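Side-chain contacts in protein yesU (Bacillus subtilis, PDB 1OQ1), which is of unknown function but has a galectin-like fold and belongs to the concanavalin clan, many of whose members bind carbohydrates: residues R13-L16 with S20-K23; H38-S43 with F51-P56; G76-F81 with A206-V211; N113-S118 with L165-G170. One frame throughout, in Å; residues are numbered along the deposited sequence.

Overall arrangement
Interactions 2, 3 and 4 each join the two antiparallel sheets of a galectin-like beta sandwich. Interaction 2 links strands 40-44 and 51-54 through leucines and phenylalanines. Interaction 3 links strand 76-86 to the residue just before strand 209-222 through sulfur, selenium and peptide atoms. Interaction 4 links strands 112-122 and 161-168 through leucines and a buried lysine. Interactions 3 and 4 touch through neighbouring strands of one sheet, interactions 2 and 3 through neighbouring strands of the other. Interaction 1 differs. It is local and mainly polar, at the turn where strand 5-14 ends, about 16 Å from the chain centre. Its Val22 touches Phe53 of interaction 2. All four contacts are largely buried.

Interaction 1 (R13-L16 with S20-K23); sequences RNPL and SDVK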
loop_
_atom_site.group_PDB
_atom_site.type_symbol
_atom_site.label_atom_id
_atom_site.label_comp_id
_atom_site.label_asym_id
_atom_site.label_seq_id
_atom_site.Cartn_x
_atom_site.Cartn_y
_atom_site.Cartn_z
ATOM N N ARG A 13 -15.474 3.104 -0.471
ATOM C CA ARG A 13 -15.489 1.878 0.301
ATOM C C ARG A 13 -15.698 0.710 -0.653
ATOM O O ARG A 13 -16.658 0.692 -1.431
ATOM C CB ARG A 13 -16.602 1.911 1.350
ATOM C CG ARG A 13 -16.664 0.657 2.211
ATOM C CD ARG A 13 -17.782 0.742 3.233
ATOM N NE ARG A 13 -17.458 1.589 4.378
ATOM C CZ ARG A 13 -16.622 1.243 5.354
ATOM N NH1 ARG A 13 -16.015 0.061 5.329
ATOM N NH2 ARG A 13 -16.407 2.069 6.370
ATOM N N ASN A 14 -14.784 -0.251 -0.595
ATOM C CA ASN A 14 -14.838 -1.435 -1.442
ATOM C C ASN A 14 -14.735 -2.671 -0.549
ATOM O O ASN A 14 -13.701 -2.919 0.072
ATOM C CB ASN A 14 -13.676 -1.416 -2.435
ATOM C CG ASN A 14 -13.813 -2.469 -3.513
ATOM O OD1 ASN A 14 -14.289 -3.574 -3.260
ATOM N ND2 ASN A 14 -13.386 -2.134 -4.726
ATOM N N PRO A 15 -15.818 -3.458 -0.465
ATOM C CA PRO A 15 -15.843 -4.671 0.360
ATOM C C PRO A 15 -14.831 -5.735 -0.080
ATOM O O PRO A 15 -14.359 -6.526 0.742
ATOM C CB PRO A 15 -17.284 -5.165 0.207
ATOM C CG PRO A 15 -18.051 -3.915 -0.081
ATOM C CD PRO A 15 -17.149 -3.185 -1.034
ATOM N N LEU A 16 -14.511 -5.745 -1.373
ATOM C CA LEU A 16 -13.584 -6.719 -1.949
ATOM C C LEU A 16 -14.102 -8.137 -1.695
ATOM O O LEU A 16 -13.356 -9.020 -1.262
ATOM C CB LEU A 16 -12.181 -6.551 -1.347
ATOM C CG LEU A 16 -11.447 -5.238 -1.648
ATOM C CD1 LEU A 16 -10.121 -5.203 -0.898
ATOM C CD2 LEU A 16 -11.207 -5.106 -3.146
ATOM N N SER A 20 -16.793 -8.412 -9.247
ATOM C CA SER A 20 -17.328 -7.120 -9.660
ATOM C C SER A 20 -16.720 -5.960 -8.870
ATOM O O SER A 20 -16.685 -4.830 -9.352
ATOM C CB SER A 20 -18.853 -7.103 -9.511
ATOM O OG SER A 20 -19.238 -7.365 -8.173
ATOM N N ASP A 21 -16.234 -6.242 -7.662
ATOM C CA ASP A 21 -15.638 -5.200 -6.831
ATOM C C ASP A 21 -14.316 -4.657 -7.372
ATOM O O ASP A 21 -13.946 -3.520 -7.081
ATOM C CB ASP A 21 -15.436 -5.702 -5.397
ATOM C CG ASP A 21 -16.746 -5.871 -4.654
ATOM O OD1 ASP A 21 -17.645 -5.033 -4.866
ATOM O OD2 ASP A 21 -16.874 -6.823 -3.852
ATOM N N VAL A 22 -13.599 -5.461 -8.151
ATOM C CA VAL A 22 -12.333 -5.003 -8.709
ATOM C C VAL A 22 -12.418 -4.915 -10.227
ATOM O O VAL A 22 -11.407 -4.995 -10.924
ATOM C CB VAL A 22 -11.172 -5.939 -8.321
ATOM C CG1 VAL A 22 -11.008 -5.951 -6.810
ATOM C CG2 VAL A 22 -11.437 -7.344 -8.842
ATOM N N LYS A 23 -13.639 -4.731 -10.719
ATOM C CA LYS A 23 -13.921 -4.626 -12.147
ATOM C C LYS A 23 -12.927 -3.785 -12.948
ATOM O O LYS A 23 -12.328 -4.272 -13.908
ATOM C CB LYS A 23 -15.331 -4.062 -12.351
ATOM C CG LYS A 23 -15.697 -3.806 -13.804
ATOM C CD LYS A 23 -17.069 -3.163 -13.931
ATOM C CE LYS A 23 -17.413 -2.878 -15.388
ATOM N NZ LYS A 23 -16.429 -1.957 -16.027
#
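Asn14 and Asp21 meet with their flat ends steeply turned against each other, the amide and carboxylate planes 73° apart. The amide does not use the carboxylate. Asn14 ND2 donates to the backbone oxygen Asp21 O, 2.8 Å away, in a fairly straight bond of 159° at the hydrogen. The acceptor lies close to the amide plane, but the donor sits above the carbonyl plane of Asp21. At the other end of the amide, Asn14 OD1 accepts from Leu16 N at 2.9 Å. This closes an Asx turn, which carries the chain out of strand 5-14, an early strand of the galectin-like sandwich. The amide is held at both ends, and ND2 also bonds to Tyr12 OH. Asn14 OD1 also rests 3.2 Å from Asp21 CB. The Asp21 carboxylate holds the residues after the Asx turn: OD2 accepts from Arg17 N and Ser18 N. Beside this polar part the contact becomes apolar. Leu16 and Val22 cross at about a right angle, with Leu16 CD2 3.8 Å from Val22 CG1. Leu16 points its CB away from the 20-23 segment, yet CD2, the branch off the extended line, reaches the valine. Leu16 also packs on Tyr212 and Phe215, and Val22 on Phe35.

Interaction 2 (H38-S43 with F51-P56); sequences HSLHLS and FVFWCP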
loop_
_atom_site.group_PDB
_atom_site.type_symbol
_atom_site.label_atom_id
_atom_site.label_comp_id
_atom_site.label_asym_id
_atom_site.label_seq_id
_atom_site.Cartn_x
_atom_site.Cartn_y
_atom_site.Cartn_z
ATOM N N HIS A 38 -15.637 -15.256 -0.224
ATOM C CA HIS A 38 -16.080 -13.884 -0.468
ATOM C C HIS A 38 -15.097 -12.832 0.040
ATOM O O HIS A 38 -15.480 -11.874 0.713
ATOM C CB HIS A 38 -17.454 -13.663 0.175
ATOM C CG HIS A 38 -18.551 -14.451 -0.471
ATOM N ND1 HIS A 38 -19.073 -14.123 -1.703
ATOM C CD2 HIS A 38 -19.192 -15.577 -0.078
ATOM C CE1 HIS A 38 -19.989 -15.012 -2.042
ATOM N NE2 HIS A 38 -20.080 -15.906 -1.074
ATOM N N SER A 39 -13.826 -13.020 -0.292
ATOM C CA SER A 39 -12.776 -12.094 0.109
ATOM C C SER A 39 -11.680 -12.141 -0.949
ATOM O O SER A 39 -11.447 -13.183 -1.554
ATOM C CB SER A 39 -12.211 -12.494 1.472
ATOM O OG SER A 39 -11.707 -13.817 1.443
ATOM N N LEU A 40 -11.008 -11.016 -1.168
ATOM C CA LEU A 40 -9.951 -10.956 -2.174
ATOM C C LEU A 40 -8.695 -11.730 -1.783
ATOM O O LEU A 40 -8.025 -11.399 -0.803
ATOM C CB LEU A 40 -9.565 -9.501 -2.459
ATOM C CG LEU A 40 -8.367 -9.299 -3.399
ATOM C CD1 LEU A 40 -8.708 -9.823 -4.782
ATOM C CD2 LEU A 40 -8.005 -7.828 -3.476
ATOM N N HIS A 41 -8.390 -12.766 -2.558
ATOM C CA HIS A 41 -7.192 -13.567 -2.337
ATOM C C HIS A 41 -6.212 -13.171 -3.433
ATOM O O HIS A 41 -6.543 -13.247 -4.616
ATOM C CB HIS A 41 -7.491 -15.062 -2.467
ATOM C CG HIS A 41 -8.264 -15.633 -1.321
ATOM N ND1 HIS A 41 -7.718 -16.532 -0.429
ATOM C CD2 HIS A 41 -9.544 -15.442 -0.927
ATOM C CE1 HIS A 41 -8.631 -16.871 0.464
ATOM N NE2 HIS A 41 -9.747 -16.224 0.184
ATOM N N LEU A 42 -5.022 -12.722 -3.049
ATOM C CA LEU A 42 -4.012 -12.352 -4.035
ATOM C C LEU A 42 -2.826 -13.305 -3.933
ATOM O O LEU A 42 -2.257 -13.492 -2.854
ATOM C CB LEU A 42 -3.536 -10.906 -3.824
ATOM C CG LEU A 42 -4.528 -9.791 -4.174
ATOM C CD1 LEU A 42 -3.871 -8.433 -3.940
ATOM C CD2 LEU A 42 -4.969 -9.922 -5.627
ATOM N N SER A 43 -2.478 -13.927 -5.057
ATOM C CA SER A 43 -1.346 -14.857 -5.118
ATOM C C SER A 43 -0.551 -14.567 -6.387
ATOM O O SER A 43 -0.778 -13.547 -7.035
ATOM C CB SER A 43 -1.831 -16.314 -5.106
ATOM O OG SER A 43 -2.731 -16.566 -6.166
ATOM N N PHE A 51 3.936 -7.974 -8.462
ATOM C CA PHE A 51 2.938 -7.121 -9.099
ATOM C C PHE A 51 2.489 -5.941 -8.253
ATOM O O PHE A 51 2.845 -5.821 -7.086
ATOM C CB PHE A 51 1.696 -7.961 -9.434
ATOM C CG PHE A 51 0.894 -8.386 -8.218
ATOM C CD1 PHE A 51 0.109 -7.467 -7.518
ATOM C CD2 PHE A 51 0.932 -9.701 -7.771
ATOM C CE1 PHE A 51 -0.625 -7.855 -6.388
ATOM C CE2 PHE A 51 0.200 -10.098 -6.640
ATOM C CZ PHE A 51 -0.579 -9.168 -5.951
ATOM N N VAL A 52 1.711 -5.067 -8.880
ATOM C CA VAL A 52 1.091 -3.939 -8.202
ATOM C C VAL A 52 -0.322 -3.941 -8.787
ATOM O O VAL A 52 -0.495 -3.903 -10.005
ATOM C CB VAL A 52 1.773 -2.595 -8.498
ATOM C CG1 VAL A 52 1.067 -1.491 -7.714
ATOM C CG2 VAL A 52 3.248 -2.652 -8.102
ATOM N N PHE A 53 -1.318 -4.016 -7.911
ATOM C CA PHE A 53 -2.729 -4.063 -8.298
ATOM C C PHE A 53 -3.344 -2.733 -7.869
ATOM O O PHE A 53 -3.534 -2.491 -6.681
ATOM C CB PHE A 53 -3.384 -5.241 -7.571
ATOM C CG PHE A 53 -4.786 -5.551 -8.015
ATOM C CD1 PHE A 53 -5.144 -5.505 -9.361
ATOM C CD2 PHE A 53 -5.735 -5.957 -7.083
ATOM C CE1 PHE A 53 -6.425 -5.864 -9.767
ATOM C CE2 PHE A 53 -7.022 -6.321 -7.481
ATOM C CZ PHE A 53 -7.365 -6.274 -8.825
ATOM N N TRP A 54 -3.652 -1.882 -8.844
ATOM C CA TRP A 54 -4.182 -0.548 -8.568
ATOM C C TRP A 54 -5.685 -0.327 -8.562
ATOM O O TRP A 54 -6.412 -0.855 -9.404
ATOM C CB TRP A 54 -3.630 0.471 -9.573
ATOM C CG TRP A 54 -2.155 0.591 -9.649
ATOM C CD1 TRP A 54 -1.319 -0.060 -10.516
ATOM C CD2 TRP A 54 -1.327 1.439 -8.849
ATOM N NE1 TRP A 54 -0.021 0.336 -10.304
ATOM C CE2 TRP A 54 0.004 1.256 -9.287
ATOM C CE3 TRP A 54 -1.580 2.339 -7.804
ATOM C CZ2 TRP A 54 1.084 1.939 -8.713
ATOM C CZ3 TRP A 54 -0.505 3.021 -7.231
ATOM C CH2 TRP A 54 0.811 2.816 -7.690
ATOM N N CYS A 55 -6.129 0.494 -7.616
ATOM C CA CYS A 55 -7.522 0.911 -7.539
ATOM C C CYS A 55 -7.518 2.033 -8.590
ATOM O O CYS A 55 -6.576 2.822 -8.655
ATOM C CB CYS A 55 -7.825 1.473 -6.149
ATOM S SG CYS A 55 -9.400 2.351 -6.006
ATOM N N PRO A 56 -8.569 2.135 -9.416
ATOM C CA PRO A 56 -8.571 3.190 -10.437
ATOM C C PRO A 56 -8.875 4.622 -10.001
ATOM O O PRO A 56 -8.610 5.565 -10.749
ATOM C CB PRO A 56 -9.601 2.679 -11.437
ATOM C CG PRO A 56 -10.634 2.069 -10.529
ATOM C CD PRO A 56 -9.786 1.307 -9.506
#
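Leu42 and Phe51 make the closest side-chain contact. Leu42 CD1 approaches the edge of the phenyl ring, near its plane, and lies 3.9 Å from Phe51 CZ. Leu42 CB comes against the same ring atom at 4.0 Å. A second edge contact runs beside it: Leu40 CD2 lies near the plane of the Phe53 ring, 4.4 Å from Phe53 CE2. Leu42 uses its other methyl here, CD2 standing oblique to that ring and 4.3 Å from Phe53 CD2. Leu42 therefore sits between the two phenylalanines, one branch for each. Ser43 takes part through its backbone, with Ser43 O 3.6 Å from Phe51 CE2.

Phe51 CG lies between the backbone N and the carbonyl carbon (chi1 71°). Further out, the Phe51 ring meets His44 and the Phe53 ring meets Trp25. Leu40 packs on Ile33 and Phe35. The strand axes run nearly antiparallel, at 154°, and come no closer than 10.2 Å. This is the separation of facing sheets in a beta sandwich. Strand 40-44 pairs with 31-34 and 209-222, whereas 51-54 pairs with 26-29 and 199-205.

No hydrogen bond joins the two segments. The sheets are held together here by hydrophobic burial and van der Waals contact, so the bulk of these side chains probably helps set their spacing.

Interaction 3 (G76-F81 with A206-V211); sequences GLCMLF and APMKAV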
loop_
_atom_site.group_PDB
_atom_site.type_symbol
_atom_site.label_atom_id
_atom_site.label_comp_id
_atom_site.label_asym_id
_atom_site.label_seq_id
_atom_site.Cartn_x
_atom_site.Cartn_y
_atom_site.Cartn_z
ATOM N N GLY A 76 7.278 -13.898 1.209
ATOM C CA GLY A 76 6.579 -12.881 0.451
ATOM C C GLY A 76 6.681 -11.535 1.143
ATOM O O GLY A 76 7.206 -11.436 2.251
ATOM N N LEU A 77 6.180 -10.497 0.486
ATOM C CA LEU A 77 6.212 -9.152 1.043
ATOM C C LEU A 77 5.022 -8.365 0.511
ATOM O O LEU A 77 4.586 -8.574 -0.624
ATOM C CB LEU A 77 7.531 -8.460 0.663
ATOM C CG LEU A 77 7.757 -6.984 1.021
ATOM C CD1 LEU A 77 9.247 -6.730 1.233
ATOM C CD2 LEU A 77 7.210 -6.086 -0.080
ATOM N N CYS A 78 4.480 -7.479 1.339
ATOM C CA CYS A 78 3.352 -6.658 0.932
ATOM C C CYS A 78 3.754 -5.190 0.986
ATOM O O CYS A 78 4.659 -4.811 1.731
ATOM C CB CYS A 78 2.147 -6.925 1.828
ATOM S SG CYS A 78 1.500 -8.610 1.638
HETATM N N MSE A 79 3.077 -4.365 0.195
HETATM C CA MSE A 79 3.406 -2.948 0.133
HETATM C C MSE A 79 2.235 -2.135 -0.407
HETATM O O MSE A 79 1.602 -2.518 -1.385
HETATM C CB MSE A 79 4.629 -2.759 -0.776
HETATM C CG MSE A 79 5.138 -1.336 -0.899
HETATM SE SE MSE A 79 6.523 -1.167 -2.257
HETATM C CE MSE A 79 7.847 -2.360 -1.500
ATOM N N LEU A 80 1.942 -1.012 0.238
ATOM C CA LEU A 80 0.860 -0.161 -0.229
ATOM C C LEU A 80 1.436 1.089 -0.873
ATOM O O LEU A 80 2.294 1.749 -0.292
ATOM C CB LEU A 80 -0.049 0.267 0.928
ATOM C CG LEU A 80 -1.332 0.945 0.431
ATOM C CD1 LEU A 80 -2.371 -0.125 0.138
ATOM C CD2 LEU A 80 -1.866 1.914 1.464
ATOM N N PHE A 81 0.978 1.390 -2.082
ATOM C CA PHE A 81 1.395 2.592 -2.793
ATOM C C PHE A 81 0.255 3.596 -2.595
ATOM O O PHE A 81 -0.916 3.212 -2.609
ATOM C CB PHE A 81 1.543 2.316 -4.297
ATOM C CG PHE A 81 2.878 1.741 -4.692
ATOM C CD1 PHE A 81 3.932 2.580 -5.047
ATOM C CD2 PHE A 81 3.082 0.364 -4.711
ATOM C CE1 PHE A 81 5.173 2.052 -5.420
ATOM C CE2 PHE A 81 4.317 -0.172 -5.081
ATOM C CZ PHE A 81 5.363 0.675 -5.436
ATOM N N ALA A 206 6.109 -12.127 -4.992
ATOM C CA ALA A 206 5.802 -13.551 -5.001
ATOM C C ALA A 206 6.797 -14.240 -4.077
ATOM O O ALA A 206 7.917 -13.756 -3.907
ATOM C CB ALA A 206 5.929 -14.102 -6.412
ATOM N N PRO A 207 6.429 -15.401 -3.504
ATOM C CA PRO A 207 5.164 -16.133 -3.643
ATOM C C PRO A 207 4.111 -15.831 -2.574
ATOM O O PRO A 207 3.360 -16.719 -2.153
ATOM C CB PRO A 207 5.618 -17.577 -3.587
ATOM C CG PRO A 207 6.647 -17.519 -2.515
ATOM C CD PRO A 207 7.437 -16.249 -2.845
HETATM N N MSE A 208 4.054 -14.576 -2.149
HETATM C CA MSE A 208 3.102 -14.136 -1.135
HETATM C C MSE A 208 1.660 -14.548 -1.423
HETATM O O MSE A 208 1.202 -14.505 -2.563
HETATM C CB MSE A 208 3.160 -12.610 -1.023
HETATM C CG MSE A 208 2.279 -11.999 0.061
HETATM SE SE MSE A 208 3.068 -12.210 1.801
HETATM C CE MSE A 208 1.461 -12.471 2.865
ATOM N N LYS A 209 0.953 -14.967 -0.379
ATOM C CA LYS A 209 -0.462 -15.294 -0.494
ATOM C C LYS A 209 -1.117 -14.543 0.659
ATOM O O LYS A 209 -0.755 -14.740 1.818
ATOM C CB LYS A 209 -0.706 -16.798 -0.380
ATOM C CG LYS A 209 -0.255 -17.565 -1.613
ATOM C CD LYS A 209 -0.863 -18.954 -1.673
ATOM C CE LYS A 209 -0.482 -19.648 -2.973
ATOM N NZ LYS A 209 -1.112 -20.996 -3.078
ATOM N N ALA A 210 -2.058 -13.661 0.332
ATOM C CA ALA A 210 -2.738 -12.863 1.349
ATOM C C ALA A 210 -4.194 -12.596 0.993
ATOM O O ALA A 210 -4.595 -12.703 -0.165
ATOM C CB ALA A 210 -2.004 -11.536 1.541
ATOM N N VAL A 211 -4.980 -12.239 2.003
ATOM C CA VAL A 211 -6.393 -11.939 1.812
ATOM C C VAL A 211 -6.666 -10.514 2.268
ATOM O O VAL A 211 -6.180 -10.085 3.318
ATOM C CB VAL A 211 -7.280 -12.912 2.620
ATOM C CG1 VAL A 211 -8.746 -12.533 2.475
ATOM C CG2 VAL A 211 -7.051 -14.339 2.135
#
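The flat group in this contact is the peptide joining Gly76 to Leu77, and Met208 lies across one of its faces. The selenium of this selenomethionine stands almost directly over the peptide, with Met208 SE 3.7 Å from Gly76 C and 3.8 Å from Leu77 N. On the same side but beyond the group, Met208 CB lies 3.7 Å from Gly76 CA. Gly76 has no side chain to hold Met208 off, so the two backbones come very close, their CA atoms 4.0 Å apart. Past the peptide, Cys78 SG rests on Met208 CG at 3.8 Å, with Met208 SE 3.9 Å and CE 4.1 Å from the same sulfur.

The Met208 chain leaves with CG anti to the backbone N (chi1 -176°). The bend at chi2 (77°) sets SE over the peptide, and chi3 then places CE beside the cysteine. Met208 also packs on His44 and Phe120. A cis peptide bond precedes Pro207, just before the chain enters strand 209-222.

The contact thus ties strand 76-86 of one sheet to the residue just before strand 209-222 of the facing sheet. No hydrogen bond crosses it. Leu77 N is buried here and has no hydrogen-bond partner in the model. The large, polarisable selenium over the peptide probably offers it only dispersion and weak electrostatic contact.

Interaction 4 (N113-S118 with L165-G170); sequences NALHLS and LIKDKG
Leu115 and Lys167 meet through a bend in the lysine chain. Its CG starts anti to the backbone N (chi1 169°), and the bend at chi2 (65°) lays CD and CE across the leucine. Leu115 CD1 then lies 3.7 Å from Lys167 CE and 4.0 Å from Lys167 CD, the two side chains crossing at about a right angle. The contact is with the methylenes alone. A second bend, at chi4 (65°), turns NZ away to polar partners. Lys167 NZ donates to Lys169 O at 2.9 Å, in the carbonyl plane and on a lone pair. It also forms a salt bridge with Asp61 and a hydrogen bond to Leu195 O. These partners fix the buried amine and probably favour its charged form.

One step along, Leu117 and Leu165 slide past each other in opposite directions. They touch by single methyls, Leu117 CD1 to Leu165 CD1 at 3.8 Å. No hydrogen bond links the two segments, whose facing CA atoms stay nearly 10 Å apart. That spacing fits the two layers of a beta sandwich.

Strand 112-122 lies between 76-86 and 132-138 in its sheet, while 161-168 lies between 63-73 and 171-176 in the other. Phe82 of strand 76-86 and Val172 of strand 171-176, one from each sheet, both pack on Leu115 and Leu165.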
loop_
_atom_site.group_PDB
_atom_site.type_symbol
_atom_site.label_atom_id
_atom_site.label_comp_id
_atom_site.label_asym_id
_atom_site.label_seq_id
_atom_site.Cartn_x
_atom_site.Cartn_y
_atom_site.Cartn_z
ATOM N N ASN A 113 5.637 9.404 -9.252
ATOM C CA ASN A 113 6.001 9.735 -7.884
ATOM C C ASN A 113 4.988 8.993 -7.037
ATOM O O ASN A 113 3.867 8.753 -7.485
ATOM C CB ASN A 113 5.857 11.229 -7.594
ATOM C CG ASN A 113 6.978 12.051 -8.184
ATOM O OD1 ASN A 113 8.131 11.623 -8.207
ATOM N ND2 ASN A 113 6.648 13.252 -8.645
ATOM N N ALA A 114 5.375 8.633 -5.819
ATOM C CA ALA A 114 4.467 7.932 -4.929
ATOM C C ALA A 114 5.134 7.605 -3.612
ATOM O O ALA A 114 6.358 7.526 -3.526
ATOM C CB ALA A 114 3.984 6.636 -5.582
ATOM N N LEU A 115 4.312 7.434 -2.588
ATOM C CA LEU A 115 4.790 7.030 -1.281
ATOM C C LEU A 115 4.461 5.539 -1.253
ATOM O O LEU A 115 3.435 5.120 -1.791
ATOM C CB LEU A 115 4.028 7.769 -0.176
ATOM C CG LEU A 115 4.428 9.238 -0.000
ATOM C CD1 LEU A 115 3.402 9.980 0.843
ATOM C CD2 LEU A 115 5.804 9.294 0.642
ATOM N N HIS A 116 5.346 4.726 -0.686
ATOM C CA HIS A 116 5.075 3.294 -0.601
ATOM C C HIS A 116 5.527 2.749 0.741
ATOM O O HIS A 116 6.663 2.963 1.172
ATOM C CB HIS A 116 5.700 2.494 -1.767
ATOM C CG HIS A 116 7.001 3.031 -2.284
ATOM N ND1 HIS A 116 8.089 2.217 -2.526
ATOM C CD2 HIS A 116 7.358 4.268 -2.701
ATOM C CE1 HIS A 116 9.057 2.931 -3.073
ATOM N NE2 HIS A 116 8.639 4.178 -3.191
ATOM N N LEU A 117 4.607 2.060 1.403
ATOM C CA LEU A 117 4.856 1.512 2.725
ATOM C C LEU A 117 4.803 -0.007 2.699
ATOM O O LEU A 117 3.759 -0.598 2.427
ATOM C CB LEU A 117 3.815 2.067 3.699
ATOM C CG LEU A 117 4.154 2.131 5.192
ATOM C CD1 LEU A 117 3.068 2.912 5.911
ATOM C CD2 LEU A 117 4.292 0.739 5.767
ATOM N N SER A 118 5.937 -0.633 2.983
ATOM C CA SER A 118 6.012 -2.085 2.990
ATOM C C SER A 118 5.761 -2.635 4.383
ATOM O O SER A 118 6.192 -2.056 5.385
ATOM C CB SER A 118 7.383 -2.541 2.490
ATOM O OG SER A 118 8.413 -1.895 3.217
ATOM N N LEU A 165 -3.901 3.949 7.694
ATOM C CA LEU A 165 -2.892 4.873 7.206
ATOM C C LEU A 165 -3.439 6.292 7.088
ATOM O O LEU A 165 -4.504 6.494 6.509
ATOM C CB LEU A 165 -2.417 4.407 5.826
ATOM C CG LEU A 165 -1.367 5.269 5.123
ATOM C CD1 LEU A 165 -0.021 5.069 5.798
ATOM C CD2 LEU A 165 -1.281 4.881 3.655
ATOM N N ILE A 166 -2.715 7.266 7.634
ATOM C CA ILE A 166 -3.121 8.666 7.542
ATOM C C ILE A 166 -2.168 9.393 6.595
ATOM O O ILE A 166 -0.952 9.252 6.709
ATOM C CB ILE A 166 -3.055 9.393 8.911
ATOM C CG1 ILE A 166 -4.009 8.733 9.909
ATOM C CG2 ILE A 166 -3.421 10.875 8.737
ATOM C CD1 ILE A 166 -3.876 9.288 11.312
ATOM N N LYS A 167 -2.732 10.162 5.665
ATOM C CA LYS A 167 -1.955 10.944 4.703
ATOM C C LYS A 167 -2.551 12.347 4.676
ATOM O O LYS A 167 -3.684 12.544 4.231
ATOM C CB LYS A 167 -2.034 10.313 3.310
ATOM C CG LYS A 167 -1.488 11.189 2.183
ATOM C CD LYS A 167 0.003 11.424 2.331
ATOM C CE LYS A 167 0.542 12.270 1.184
ATOM N NZ LYS A 167 -0.019 13.649 1.183
ATOM N N ASP A 168 -1.785 13.321 5.152
ATOM C CA ASP A 168 -2.265 14.695 5.209
ATOM C C ASP A 168 -1.093 15.618 4.921
ATOM O O ASP A 168 -0.333 15.990 5.822
ATOM C CB ASP A 168 -2.853 14.965 6.598
ATOM C CG ASP A 168 -3.453 16.349 6.720
ATOM O OD1 ASP A 168 -3.678 16.995 5.676
ATOM O OD2 ASP A 168 -3.711 16.784 7.863
ATOM N N LYS A 169 -0.960 15.974 3.645
ATOM C CA LYS A 169 0.134 16.808 3.177
ATOM C C LYS A 169 1.451 16.126 3.555
ATOM O O LYS A 169 1.665 14.972 3.185
ATOM C CB LYS A 169 0.016 18.221 3.758
ATOM C CG LYS A 169 -1.202 18.966 3.201
ATOM C CD LYS A 169 -1.195 20.443 3.549
ATOM C CE LYS A 169 -2.386 21.157 2.922
ATOM N NZ LYS A 169 -3.681 20.627 3.426
ATOM N N GLY A 170 2.326 16.797 4.293
ATOM C CA GLY A 170 3.588 16.158 4.638
ATOM C C GLY A 170 3.519 15.047 5.676
ATOM O O GLY A 170 4.467 14.269 5.827
#